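Local coordinates for putative protease (Parabacteroides distasonis ATCC 8503, PDB 3KD4), which is a putative, probably exported protease of unconfirmed activity whose chain combines a DUF3857 region with a later DUF3858 region, at residues Ala127-Glu132 with Ser206-Gly211; Trp15-Asp20 with Ile147-Gly152; Gly123-Leu128 with Pro265-Gly270; Ala213-Leu218 with Lys354-Ser359; Leu155-Tyr160 with Lys175-Thr180. All blocks are in the same frame, centred on the assembly; numbering follows the deposited sequence.

Interaction 1. Residues Ala127-Glu132 with Ser206-Gly211; sequences ALDINE and STYPSG
Ala127 and Tyr208 meet face-on: the methyl CB stands over the middle of the ring, 3.5 Å from the ring centroid and only 6° off its normal, a CH-pi contact. Asp129 reaches the same ring from a different direction. Its OD2 lies in the ring plane, 3.5 Å from Tyr208 CE2, with the carboxylate turned 90° to the ring. A water clasps the two polar ends, donating to Asp129 OD2 and sitting 2.7 Å from Tyr208 OH, while Leu322 N and Ala323 N bond to OD2 and OD1 of Asp129. Thr207 carries the backbone grip. With chi1 at 65°, its OG1 lies between the backbone N and the carbonyl carbon, where it accepts from Leu128 N at 2.9 Å; Thr207 N in turn donates to Leu128 O at 2.9 Å. Thr207 CG2 rests on Leu128 CB. Ser206, antiparallel non-hydrogen-bonded partner of Asp129 in the three-stranded sheet where strands 129-133 and 202-206 are neighbours, uses OG to accept from Tyr208 N at 3.0 Å, an ST turn. Both backbone polar atoms of Leu128 are thus satisfied by Thr207 in a buried place, and the Asp129 carboxylate is held by peptide N-H groups and water.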
# COMPACT_ATOMS: atom_id res chain seq x y z
N ALA A 127 -12.42 8.01 -18.70
CA ALA A 127 -11.43 9.02 -19.05
C ALA A 127 -10.06 8.36 -19.19
O ALA A 127 -9.89 7.22 -18.81
CB ALA A 127 -11.40 10.13 -17.94
N LEU A 128 -9.08 9.07 -19.76
CA LEU A 128 -7.69 8.65 -19.68
C LEU A 128 -7.22 9.02 -18.27
O LEU A 128 -7.34 10.17 -17.85
CB LEU A 128 -6.84 9.31 -20.77
CG LEU A 128 -5.37 8.92 -20.81
CD1 LEU A 128 -5.21 7.38 -20.94
CD2 LEU A 128 -4.56 9.58 -21.95
N ASP A 129 -6.67 8.06 -17.53
CA ASP A 129 -6.43 8.19 -16.11
C ASP A 129 -5.15 7.38 -15.76
O ASP A 129 -5.20 6.17 -15.71
CB ASP A 129 -7.66 7.66 -15.36
CG ASP A 129 -7.68 8.03 -13.86
OD1 ASP A 129 -6.65 8.44 -13.27
OD2 ASP A 129 -8.80 7.90 -13.28
N ILE A 130 -4.04 8.08 -15.59
CA ILE A 130 -2.70 7.48 -15.53
C ILE A 130 -2.06 7.81 -14.19
O ILE A 130 -2.19 8.93 -13.71
CB ILE A 130 -1.82 8.04 -16.67
CG1 ILE A 130 -2.40 7.66 -18.05
CG2 ILE A 130 -0.41 7.50 -16.62
CD1 ILE A 130 -1.85 8.54 -19.17
N ASN A 131 -1.42 6.81 -13.59
CA ASN A 131 -0.55 6.96 -12.46
C ASN A 131 0.56 5.92 -12.59
O ASN A 131 0.47 4.83 -12.04
CB ASN A 131 -1.32 6.73 -11.15
CG ASN A 131 -0.42 6.81 -9.92
OD1 ASN A 131 0.51 7.62 -9.87
ND2 ASN A 131 -0.71 5.98 -8.93
N GLU A 132 1.61 6.24 -13.33
CA GLU A 132 2.56 5.23 -13.71
C GLU A 132 3.90 5.43 -13.03
O GLU A 132 4.52 6.48 -13.15
CB GLU A 132 2.75 5.22 -15.23
CG GLU A 132 3.55 4.04 -15.75
CD GLU A 132 2.73 2.76 -15.80
OE1 GLU A 132 1.51 2.82 -15.54
OE2 GLU A 132 3.32 1.70 -16.10
N SER A 206 -4.68 12.95 -16.34
CA SER A 206 -6.12 12.75 -16.37
C SER A 206 -6.78 13.59 -17.44
O SER A 206 -6.39 14.75 -17.63
CB SER A 206 -6.71 13.15 -15.00
OG SER A 206 -8.11 13.14 -14.99
N THR A 207 -7.79 13.02 -18.09
CA THR A 207 -8.66 13.78 -18.98
C THR A 207 -10.02 14.06 -18.37
O THR A 207 -10.90 14.58 -19.07
CB THR A 207 -8.81 13.11 -20.37
OG1 THR A 207 -9.47 11.86 -20.25
CG2 THR A 207 -7.42 12.95 -21.10
N TYR A 208 -10.23 13.76 -17.08
CA TYR A 208 -11.43 14.28 -16.45
C TYR A 208 -11.32 15.84 -16.40
O TYR A 208 -10.24 16.38 -16.45
CB TYR A 208 -11.55 13.78 -15.02
CG TYR A 208 -11.93 12.31 -14.85
CD1 TYR A 208 -13.23 11.90 -14.99
CD2 TYR A 208 -10.97 11.36 -14.49
CE1 TYR A 208 -13.59 10.57 -14.79
CE2 TYR A 208 -11.31 10.08 -14.30
CZ TYR A 208 -12.62 9.69 -14.42
OH TYR A 208 -12.93 8.40 -14.22
N PRO A 209 -12.44 16.55 -16.26
CA PRO A 209 -12.40 18.00 -16.23
C PRO A 209 -11.62 18.54 -15.03
O PRO A 209 -11.06 19.65 -15.11
CB PRO A 209 -13.87 18.38 -16.10
CG PRO A 209 -14.63 17.18 -16.67
CD PRO A 209 -13.80 16.01 -16.28
N SER A 210 -11.64 17.78 -13.95
CA SER A 210 -10.94 18.11 -12.72
C SER A 210 -10.90 16.88 -11.82
O SER A 210 -11.67 15.93 -12.01
CB SER A 210 -11.68 19.23 -11.99
OG SER A 210 -12.92 18.78 -11.44
N GLY A 211 -10.06 16.92 -10.80
CA GLY A 211 -10.00 15.85 -9.77
C GLY A 211 -11.34 15.68 -9.10
O GLY A 211 -11.81 14.58 -8.88
O HOH W 1 -10.93 6.61 -14.12

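Interaction 2. Residues Trp15-Asp20 with Ile147-Gly152; sequences WTLHAD and ISVPEG. With PO4 (phosphate ion), chain D.
Thr16 and Ser148 pair in parallel, the one parallel junction in an eight-stranded sheet whose other neighbouring strands all run antiparallel. Strands 15-17 and 147-150 diverge by only 5°, and Ser148 bonds to both neighbours of Thr16, as parallel pairing requires: its N donates to Trp15 O at 2.8 Å, and its O accepts from Leu17 N, also at 2.8 Å and nearly straight (167°). The pattern stops at Pro150. Where a further N-H would face Leu17 O, proline offers the CD of its ring, 3.3 Å from that oxygen. The same CD meets Leu17 CD2 at 4.1 Å, the two side chains crossing at about a right angle, and CG of Pro150 lies against Ala19.

Trp15 and Ile147 occupy the sheet face that packs on Ile130 and Leu203, their side chains touching obliquely through CE3 of Trp15 and CG1 of Ile147 at 4.3 Å. Thr16 and Ser148 are on the other face. There Ser148 OG lies beside its own backbone N (chi1 -56°) and is 2.7 Å from a water; this water donates to Trp15 O at 2.9 Å. Past the strand end the chain meets a phosphate, probably from the crystallisation liquor: Gly152 N donates to phosphate O2 at 2.7 Å.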
# COMPACT_ATOMS: atom_id res chain seq x y z
N TRP A 15 0.27 6.31 -24.06
CA TRP A 15 -1.16 6.19 -23.86
C TRP A 15 -1.85 7.07 -24.90
O TRP A 15 -1.38 8.18 -25.18
CB TRP A 15 -1.60 6.66 -22.46
CG TRP A 15 -1.16 5.84 -21.32
CD1 TRP A 15 -1.88 4.92 -20.63
CD2 TRP A 15 0.12 5.90 -20.69
NE1 TRP A 15 -1.12 4.39 -19.60
CE2 TRP A 15 0.11 5.01 -19.61
CE3 TRP A 15 1.26 6.68 -20.91
CZ2 TRP A 15 1.20 4.84 -18.77
CZ3 TRP A 15 2.37 6.47 -20.09
CH2 TRP A 15 2.33 5.55 -19.04
N THR A 16 -2.92 6.56 -25.46
CA THR A 16 -3.72 7.26 -26.42
C THR A 16 -5.19 7.16 -26.05
O THR A 16 -5.71 6.07 -25.82
CB THR A 16 -3.54 6.65 -27.81
OG1 THR A 16 -2.14 6.58 -28.09
CG2 THR A 16 -4.29 7.48 -28.87
N LEU A 17 -5.87 8.30 -26.06
CA LEU A 17 -7.34 8.34 -25.97
C LEU A 17 -7.88 8.75 -27.33
O LEU A 17 -7.47 9.76 -27.85
CB LEU A 17 -7.77 9.39 -24.96
CG LEU A 17 -9.26 9.70 -24.83
CD1 LEU A 17 -10.01 8.49 -24.30
CD2 LEU A 17 -9.47 10.98 -23.93
N HIS A 18 -8.83 8.00 -27.87
CA HIS A 18 -9.47 8.31 -29.14
C HIS A 18 -10.80 9.03 -28.88
O HIS A 18 -11.36 8.90 -27.80
CB HIS A 18 -9.71 7.05 -29.95
CG HIS A 18 -8.46 6.31 -30.28
ND1 HIS A 18 -7.57 6.76 -31.23
CD2 HIS A 18 -7.95 5.15 -29.80
CE1 HIS A 18 -6.54 5.92 -31.30
NE2 HIS A 18 -6.75 4.94 -30.44
N ALA A 19 -11.28 9.75 -29.90
CA ALA A 19 -12.54 10.51 -29.80
C ALA A 19 -13.71 9.66 -29.37
O ALA A 19 -14.58 10.15 -28.69
CB ALA A 19 -12.86 11.24 -31.13
N ASP A 20 -13.74 8.38 -29.72
CA ASP A 20 -14.88 7.54 -29.31
C ASP A 20 -14.77 6.99 -27.90
O ASP A 20 -15.68 6.27 -27.44
CB ASP A 20 -15.11 6.40 -30.30
CG ASP A 20 -13.94 5.44 -30.39
OD1 ASP A 20 -12.92 5.58 -29.66
OD2 ASP A 20 -14.03 4.53 -31.23
N ILE A 147 1.61 10.88 -24.00
CA ILE A 147 0.13 10.85 -23.85
C ILE A 147 -0.48 11.57 -25.04
O ILE A 147 -0.01 12.64 -25.37
CB ILE A 147 -0.32 11.56 -22.58
CG1 ILE A 147 0.28 10.89 -21.32
CG2 ILE A 147 -1.89 11.59 -22.46
CD1 ILE A 147 0.18 11.83 -20.03
N SER A 148 -1.44 10.95 -25.72
CA SER A 148 -2.12 11.57 -26.87
C SER A 148 -3.59 11.54 -26.64
O SER A 148 -4.12 10.49 -26.28
CB SER A 148 -1.83 10.82 -28.16
OG SER A 148 -0.45 10.74 -28.37
N VAL A 149 -4.24 12.69 -26.84
CA VAL A 149 -5.69 12.84 -26.68
C VAL A 149 -6.19 13.74 -27.83
O VAL A 149 -5.40 14.46 -28.46
CB VAL A 149 -6.10 13.42 -25.30
CG1 VAL A 149 -5.40 12.67 -24.14
CG2 VAL A 149 -5.81 14.92 -25.21
N PRO A 150 -7.50 13.71 -28.10
CA PRO A 150 -8.06 14.59 -29.13
C PRO A 150 -7.93 16.06 -28.74
O PRO A 150 -8.09 16.40 -27.60
CB PRO A 150 -9.54 14.17 -29.23
CG PRO A 150 -9.61 12.83 -28.59
CD PRO A 150 -8.53 12.86 -27.50
N GLU A 151 -7.60 16.90 -29.72
CA GLU A 151 -7.64 18.33 -29.48
C GLU A 151 -9.00 18.68 -28.92
O GLU A 151 -10.02 18.15 -29.35
CB GLU A 151 -7.35 19.13 -30.76
CG GLU A 151 -5.87 19.07 -30.99
CD GLU A 151 -5.36 19.82 -32.18
OE1 GLU A 151 -6.18 20.27 -33.04
OE2 GLU A 151 -4.11 19.92 -32.25
N GLY A 152 -8.97 19.52 -27.92
CA GLY A 152 -10.19 19.92 -27.27
C GLY A 152 -10.55 19.13 -26.03
O GLY A 152 -11.48 19.53 -25.29
P PO4 D . -6.43 22.01 -27.29
O1 PO4 D . -5.91 21.36 -28.54
O2 PO4 D . -7.15 20.95 -26.49
O3 PO4 D . -5.27 22.56 -26.49
O4 PO4 D . -7.36 23.14 -27.65
O HOH W 2 0.81 8.79 -26.93

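Interaction 3. Residues Gly123-Leu128 with Pro265-Gly270; sequences GYYPAL and PMAMTG
Tyr124 and Tyr125 aim their phenol oxygens at one acceptor, the carbonyl of Ala267. Tyr124 OH makes a weak hydrogen bond to Ala267 O at 2.9 Å; Tyr125 OH is 3.1 Å from the same oxygen, which lies at the edge of the Tyr125 ring near its plane. Tyr124 OH has its stronger polar partner in Asn51 ND2, so its hydroxyl links three parts of the chain. Gly270 O accepts from Arg221 NH1 of helix 211-222.

The ring faces take part separately. Tyr124 CG is anti to the backbone N (chi1 -176°), and the ring beyond it lies beneath Gly270, whose CA is 3.8 Å from the ring centroid and 23° off the normal, a CH-pi contact displaced toward the rim. Tyr124 CD2 in turn sits over the centre of the Tyr125 ring, 3.5 Å above its plane, and Phe54 stacks on Tyr124.

The Ala267 carbonyl that both hydroxyls approach belongs to a short 3-10 turn, residues 266-268, in the loop ahead of helix 276-282; Met268 N bonds back to Pro265 O, just ahead of the turn, at 3.0 Å. The contact therefore joins this loop to the one between strands 111-120 and 129-133.

Apolar packing is slight: Tyr125 CE1 lies 4.5 Å from Ala267 CB. Two methyl groups make van der Waals contacts with Tyr125 OH, CE of selenomethionine Met268 at 3.7 Å and Ala267 CB.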
# COMPACT_ATOMS: atom_id res chain seq x y z
N GLY A 123 -16.49 2.75 -23.92
CA GLY A 123 -17.46 2.41 -22.90
C GLY A 123 -16.93 1.71 -21.66
O GLY A 123 -17.71 1.19 -20.87
N TYR A 124 -15.62 1.61 -21.50
CA TYR A 124 -15.05 0.90 -20.36
C TYR A 124 -14.41 1.93 -19.42
O TYR A 124 -14.68 1.93 -18.24
CB TYR A 124 -13.98 -0.09 -20.81
CG TYR A 124 -13.39 -0.93 -19.71
CD1 TYR A 124 -14.21 -1.72 -18.91
CD2 TYR A 124 -12.02 -0.93 -19.45
CE1 TYR A 124 -13.69 -2.51 -17.90
CE2 TYR A 124 -11.48 -1.74 -18.42
CZ TYR A 124 -12.33 -2.52 -17.66
OH TYR A 124 -11.84 -3.32 -16.62
N TYR A 125 -13.57 2.81 -19.93
CA TYR A 125 -12.97 3.83 -19.07
C TYR A 125 -13.66 5.16 -19.28
O TYR A 125 -13.76 5.60 -20.41
CB TYR A 125 -11.50 3.95 -19.38
CG TYR A 125 -10.67 2.80 -18.91
CD1 TYR A 125 -10.84 2.25 -17.64
CD2 TYR A 125 -9.66 2.29 -19.70
CE1 TYR A 125 -10.05 1.19 -17.21
CE2 TYR A 125 -8.83 1.25 -19.25
CZ TYR A 125 -9.06 0.69 -18.02
OH TYR A 125 -8.26 -0.35 -17.56
N PRO A 126 -14.10 5.83 -18.20
CA PRO A 126 -14.68 7.17 -18.35
C PRO A 126 -13.72 8.21 -18.88
O PRO A 126 -14.16 9.18 -19.49
CB PRO A 126 -15.10 7.53 -16.92
CG PRO A 126 -15.21 6.28 -16.20
CD PRO A 126 -14.19 5.36 -16.81
N ALA A 127 -12.42 8.01 -18.70
CA ALA A 127 -11.43 9.02 -19.05
C ALA A 127 -10.06 8.36 -19.19
O ALA A 127 -9.89 7.22 -18.81
CB ALA A 127 -11.40 10.13 -17.94
N LEU A 128 -9.08 9.07 -19.76
CA LEU A 128 -7.69 8.65 -19.68
C LEU A 128 -7.22 9.02 -18.27
O LEU A 128 -7.34 10.17 -17.85
CB LEU A 128 -6.84 9.31 -20.77
CG LEU A 128 -5.37 8.92 -20.81
CD1 LEU A 128 -5.21 7.38 -20.94
CD2 LEU A 128 -4.56 9.58 -21.95
N PRO A 265 -7.95 -4.52 -8.73
CA PRO A 265 -7.69 -3.12 -8.98
C PRO A 265 -8.90 -2.51 -9.68
O PRO A 265 -9.57 -3.20 -10.48
CB PRO A 265 -6.48 -3.13 -9.94
CG PRO A 265 -5.85 -4.48 -9.73
CD PRO A 265 -6.95 -5.40 -9.39
N MSE A 266 -9.14 -1.24 -9.41
CA MSE A 266 -10.30 -0.56 -9.99
C MSE A 266 -10.26 -0.53 -11.50
O MSE A 266 -11.30 -0.62 -12.15
CB MSE A 266 -10.40 0.87 -9.45
CG MSE A 266 -10.74 0.93 -7.96
SE MSE A 266 -11.28 2.73 -7.40
CE MSE A 266 -9.53 3.61 -7.50
N ALA A 267 -9.07 -0.40 -12.06
CA ALA A 267 -8.89 -0.39 -13.52
C ALA A 267 -9.44 -1.66 -14.15
O ALA A 267 -9.95 -1.63 -15.27
CB ALA A 267 -7.41 -0.24 -13.88
N MSE A 268 -9.35 -2.77 -13.43
CA MSE A 268 -9.80 -4.07 -13.96
C MSE A 268 -11.29 -4.22 -13.79
O MSE A 268 -11.86 -5.24 -14.19
CB MSE A 268 -9.04 -5.22 -13.29
CG MSE A 268 -7.56 -5.27 -13.68
SE MSE A 268 -7.47 -5.66 -15.60
CE MSE A 268 -7.54 -3.80 -16.39
N THR A 269 -11.95 -3.23 -13.21
CA THR A 269 -13.42 -3.23 -13.20
C THR A 269 -13.97 -2.00 -13.93
O THR A 269 -15.12 -1.64 -13.79
CB THR A 269 -13.99 -3.31 -11.74
OG1 THR A 269 -13.77 -2.07 -11.07
CG2 THR A 269 -13.30 -4.39 -10.92
N GLY A 270 -13.15 -1.32 -14.71
CA GLY A 270 -13.61 -0.07 -15.34
C GLY A 270 -14.03 1.01 -14.34
O GLY A 270 -14.89 1.86 -14.65

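Interaction 4. Residues Ala213-Leu218 with Lys354-Ser359; sequences AALATL and KVVSLS
Leu215 is wedged against Val356 and Leu358 with a different branch for each. Its CD1 touches Val356 CG1 at 3.6 Å, the two side chains crossing at about a right angle, and also lies 3.8 Å from Ser357 O. Its CD2 meets Leu358 CD2 at 3.9 Å, again with the side chains at about a right angle. Closer to the backbone, Leu215 CB rests 3.7 Å from Leu358 O. One helical turn on, Leu218 adds CD2 against Leu358 CD1 at 4.1 Å; its CG, anti to the backbone N (chi1 179°), is placed 4.2 Å from the same Leu358 CD1. No hydrogen bond crosses between the two segments, so the join is made by branched aliphatic groups.

Leu215 and Leu218, three residues apart, share one face of helix 211-222, which packs on the end of strand 353-357 in a five-stranded antiparallel sheet. Together with helix 287-300 preceding strands 305-312 and 327-334, this layout is consistent with a transglutaminase-like core.

Outside this layer, Leu322 touches both helix leucines, and Tyr311 of strand 305-312 adds to the cover of Leu215. Leu358 also reaches Asp219 and Leu222 further along the helix. Backbone bonds of Val356 with Ala309 and of Leu358 with Val307 fix the strand side. Ser357 OG pairs with Thr361 N, and at the start of the helix Ser210 OG caps Ala213 N.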
# COMPACT_ATOMS: atom_id res chain seq x y z
N ALA A 213 -14.30 16.41 -10.40
CA ALA A 213 -15.18 15.78 -11.38
C ALA A 213 -14.93 14.26 -11.49
O ALA A 213 -15.87 13.49 -11.62
CB ALA A 213 -15.06 16.45 -12.79
N ALA A 214 -13.68 13.85 -11.42
CA ALA A 214 -13.33 12.43 -11.38
C ALA A 214 -14.04 11.73 -10.21
O ALA A 214 -14.69 10.68 -10.36
CB ALA A 214 -11.82 12.25 -11.33
N LEU A 215 -13.92 12.33 -9.02
CA LEU A 215 -14.57 11.79 -7.81
C LEU A 215 -16.10 11.81 -7.91
O LEU A 215 -16.76 10.84 -7.52
CB LEU A 215 -14.08 12.56 -6.57
CG LEU A 215 -12.58 12.41 -6.26
CD1 LEU A 215 -12.10 13.36 -5.14
CD2 LEU A 215 -12.22 10.93 -5.95
N ALA A 216 -16.65 12.86 -8.50
CA ALA A 216 -18.13 12.98 -8.68
C ALA A 216 -18.61 11.94 -9.66
O ALA A 216 -19.66 11.33 -9.48
CB ALA A 216 -18.56 14.43 -9.15
N THR A 217 -17.84 11.72 -10.72
CA THR A 217 -18.18 10.64 -11.62
C THR A 217 -18.19 9.27 -10.92
O THR A 217 -19.10 8.47 -11.12
CB THR A 217 -17.26 10.63 -12.83
OG1 THR A 217 -17.56 11.83 -13.58
CG2 THR A 217 -17.53 9.36 -13.68
N LEU A 218 -17.18 9.00 -10.11
CA LEU A 218 -17.15 7.75 -9.36
C LEU A 218 -18.39 7.62 -8.47
O LEU A 218 -19.07 6.58 -8.46
CB LEU A 218 -15.87 7.64 -8.53
CG LEU A 218 -15.67 6.40 -7.65
CD1 LEU A 218 -15.70 5.08 -8.50
CD2 LEU A 218 -14.37 6.50 -6.85
N LYS A 354 -3.33 12.70 1.51
CA LYS A 354 -4.40 13.64 1.22
C LYS A 354 -5.68 12.83 1.13
O LYS A 354 -5.77 11.87 0.37
CB LYS A 354 -4.11 14.38 -0.08
CG LYS A 354 -3.33 15.67 0.12
CD LYS A 354 -2.81 16.26 -1.20
CE LYS A 354 -1.88 17.45 -0.95
NZ LYS A 354 -1.79 18.30 -2.16
N VAL A 355 -6.66 13.22 1.92
CA VAL A 355 -7.92 12.49 2.00
C VAL A 355 -9.01 13.39 1.47
O VAL A 355 -9.13 14.55 1.89
CB VAL A 355 -8.18 12.05 3.43
CG1 VAL A 355 -9.55 11.37 3.59
CG2 VAL A 355 -7.02 11.16 3.89
N VAL A 356 -9.77 12.90 0.50
CA VAL A 356 -10.84 13.70 -0.12
C VAL A 356 -12.11 12.91 -0.21
O VAL A 356 -12.09 11.75 -0.70
CB VAL A 356 -10.43 14.16 -1.53
CG1 VAL A 356 -11.48 15.12 -2.08
CG2 VAL A 356 -9.04 14.78 -1.53
N SER A 357 -13.23 13.46 0.26
CA SER A 357 -14.53 12.81 0.10
C SER A 357 -14.93 12.76 -1.41
O SER A 357 -14.44 13.56 -2.20
CB SER A 357 -15.60 13.56 0.88
OG SER A 357 -15.92 14.78 0.24
N LEU A 358 -15.79 11.84 -1.79
CA LEU A 358 -16.29 11.76 -3.18
C LEU A 358 -17.12 12.97 -3.63
O LEU A 358 -17.24 13.23 -4.83
CB LEU A 358 -17.09 10.47 -3.43
CG LEU A 358 -16.35 9.13 -3.28
CD1 LEU A 358 -17.04 7.99 -4.05
CD2 LEU A 358 -14.89 9.19 -3.65
N SER A 359 -17.62 13.73 -2.67
CA SER A 359 -18.25 15.01 -2.97
C SER A 359 -17.19 16.10 -3.07
O SER A 359 -17.54 17.22 -3.28
CB SER A 359 -19.30 15.37 -1.91
OG SER A 359 -18.71 15.46 -0.62

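Interaction 5. Residues Leu155-Tyr160 with Lys175-Thr180; sequences LACGLY and KEVHWT. With PO4 (phosphate ion), chain D.
Cys157 turns its sulfur toward Trp179 through chi1 at 46°, which sets SG between its own backbone N and carbonyl carbon; Trp179 holds CG anti to its carbonyl carbon (chi1 -59°). In the Cys157 conformer described, SG comes to the edge of the indole, 3.8 Å from CH2 of Trp179. Cys157 SG lies 5.0 Å from the centroid of the Trp179 six-membered ring and 82° off the normal, an in-plane sulfur-aromatic contact. Val177 CG1 fills the neighbouring place, 3.9 Å from Cys157 SG on one hand and 3.9 Å from Leu155 CD2 on the other. Its second branch, CG2, stands 3.5 Å above the plane of the Trp179 ring, offset toward the rim. At the other end of the indole, Leu159 CD2 rests 3.7 Å from Trp179 CD1, the two side chains sliding past each other in opposite directions.

Lys175, bent at chi3, closes the opposite end with polar contacts. Its NZ bonds to Thr153 O and, at 2.7 Å, to O2 of a phosphate probably left from crystallisation. A water accepts from Leu155 N and, weakly, from Lys175 NZ.

No hydrogen bond runs directly between the two segments: the axes of strands 156-160 and 175-180 approach to 9.4 Å, their directions within 2° of parallel, in separate sheets. Apolar residues meeting between them are characteristic of face-to-face sheet packing, as in a beta sandwich.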
# COMPACT_ATOMS: atom_id res chain seq x y z
N LEU A 155 -6.64 18.01 -20.53
CA LEU A 155 -5.60 17.13 -20.10
C LEU A 155 -4.80 17.82 -18.99
O LEU A 155 -4.34 18.94 -19.15
CB LEU A 155 -4.71 16.70 -21.27
CG LEU A 155 -3.48 15.85 -20.91
CD1 LEU A 155 -3.89 14.53 -20.35
CD2 LEU A 155 -2.59 15.65 -22.15
N ALA A 156 -4.73 17.19 -17.84
CA ALA A 156 -3.80 17.64 -16.80
C ALA A 156 -2.77 16.52 -16.68
O ALA A 156 -3.12 15.35 -16.67
CB ALA A 156 -4.51 17.90 -15.48
N CYS A 157 -1.50 16.90 -16.66
CA CYS A 157 -0.45 15.91 -16.53
C CYS A 157 0.74 16.49 -15.79
O CYS A 157 1.02 17.72 -15.83
CB CYS A 157 -0.04 15.36 -17.91
SG CYS A 157 0.21 16.60 -19.22
N GLY A 158 1.43 15.60 -15.10
CA GLY A 158 2.61 15.98 -14.38
C GLY A 158 3.53 14.80 -14.20
O GLY A 158 3.08 13.68 -13.98
N LEU A 159 4.81 15.09 -14.27
CA LEU A 159 5.83 14.12 -13.96
C LEU A 159 6.33 14.47 -12.56
O LEU A 159 6.94 15.50 -12.36
CB LEU A 159 6.94 14.23 -15.02
CG LEU A 159 8.11 13.28 -14.90
CD1 LEU A 159 7.58 11.85 -14.95
CD2 LEU A 159 9.17 13.52 -15.98
N TYR A 160 6.03 13.64 -11.58
CA TYR A 160 6.48 13.82 -10.21
C TYR A 160 7.77 13.07 -9.98
O TYR A 160 7.96 11.96 -10.50
CB TYR A 160 5.46 13.25 -9.23
CG TYR A 160 4.21 14.06 -9.16
CD1 TYR A 160 3.23 13.94 -10.15
CD2 TYR A 160 4.04 15.01 -8.14
CE1 TYR A 160 2.06 14.73 -10.11
CE2 TYR A 160 2.89 15.81 -8.08
CZ TYR A 160 1.90 15.65 -9.05
OH TYR A 160 0.79 16.44 -8.99
N LYS A 175 -3.56 16.12 -29.65
CA LYS A 175 -2.69 16.84 -28.76
C LYS A 175 -1.81 15.77 -28.06
O LYS A 175 -2.33 14.81 -27.49
CB LYS A 175 -3.58 17.63 -27.79
CG LYS A 175 -3.00 17.97 -26.49
CD LYS A 175 -3.84 19.04 -25.76
CE LYS A 175 -5.16 18.49 -25.19
NZ LYS A 175 -5.91 19.58 -24.50
N GLU A 176 -0.50 15.91 -28.17
CA GLU A 176 0.43 14.95 -27.60
C GLU A 176 1.43 15.64 -26.68
O GLU A 176 1.89 16.75 -26.97
CB GLU A 176 1.17 14.21 -28.70
CG GLU A 176 2.14 13.20 -28.16
CD GLU A 176 2.87 12.49 -29.25
OE1 GLU A 176 2.47 12.68 -30.43
OE2 GLU A 176 3.83 11.75 -28.93
N VAL A 177 1.76 14.99 -25.57
CA VAL A 177 2.79 15.48 -24.70
C VAL A 177 3.71 14.30 -24.38
O VAL A 177 3.25 13.16 -24.20
CB VAL A 177 2.20 16.12 -23.42
CG1 VAL A 177 1.29 15.16 -22.69
CG2 VAL A 177 3.28 16.61 -22.50
N HIS A 178 5.01 14.58 -24.36
CA HIS A 178 5.96 13.54 -24.09
C HIS A 178 7.09 14.02 -23.21
O HIS A 178 7.37 15.22 -23.14
CB HIS A 178 6.49 12.87 -25.37
CG HIS A 178 7.21 13.78 -26.32
ND1 HIS A 178 6.58 14.44 -27.35
CD2 HIS A 178 8.53 14.08 -26.42
CE1 HIS A 178 7.48 15.13 -28.04
NE2 HIS A 178 8.66 14.95 -27.49
N TRP A 179 7.71 13.07 -22.51
CA TRP A 179 8.87 13.34 -21.70
C TRP A 179 9.94 12.27 -21.97
O TRP A 179 9.59 11.12 -22.25
CB TRP A 179 8.49 13.25 -20.21
CG TRP A 179 7.44 14.13 -19.69
CD1 TRP A 179 7.63 15.18 -18.85
CD2 TRP A 179 6.01 14.01 -19.87
NE1 TRP A 179 6.42 15.74 -18.51
CE2 TRP A 179 5.41 15.04 -19.11
CE3 TRP A 179 5.18 13.14 -20.58
CZ2 TRP A 179 4.03 15.25 -19.07
CZ3 TRP A 179 3.80 13.34 -20.54
CH2 TRP A 179 3.24 14.39 -19.80
N THR A 180 11.22 12.64 -21.78
CA THR A 180 12.31 11.69 -21.87
C THR A 180 13.16 11.76 -20.61
O THR A 180 13.69 12.81 -20.26
CB THR A 180 13.15 11.92 -23.11
OG1 THR A 180 12.30 11.79 -24.26
CG2 THR A 180 14.29 10.87 -23.22
P PO4 D . -6.43 22.01 -27.29
O1 PO4 D . -5.91 21.36 -28.54
O2 PO4 D . -7.15 20.95 -26.49
O3 PO4 D . -5.27 22.56 -26.49
O4 PO4 D . -7.36 23.14 -27.65
O HOH W 3 -5.98 20.72 -21.40

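From the N terminus, interaction 2 opens first and closes a loop of 126 residues when strand 140-150 returns beside strand 6-17. Before it closes, interactions 3 and 1 open in turn, sharing Ala127 and Leu128, so both cross interaction 2. Interaction 5 then opens and closes within the loops of interactions 1 and 3, in series after interaction 2. Interaction 1 closes at 206-211, just before helix 211-222 opens interaction 4; interaction 3 closes at 265-270, before 354-359 closes interaction 4, so the two cross. Leu128 packs on Ile147, and Tyr208 on Ala214, so interaction 1 connects the large sheet and the three-stranded sheet to the helix that interaction 4 joins to the five-stranded sheet.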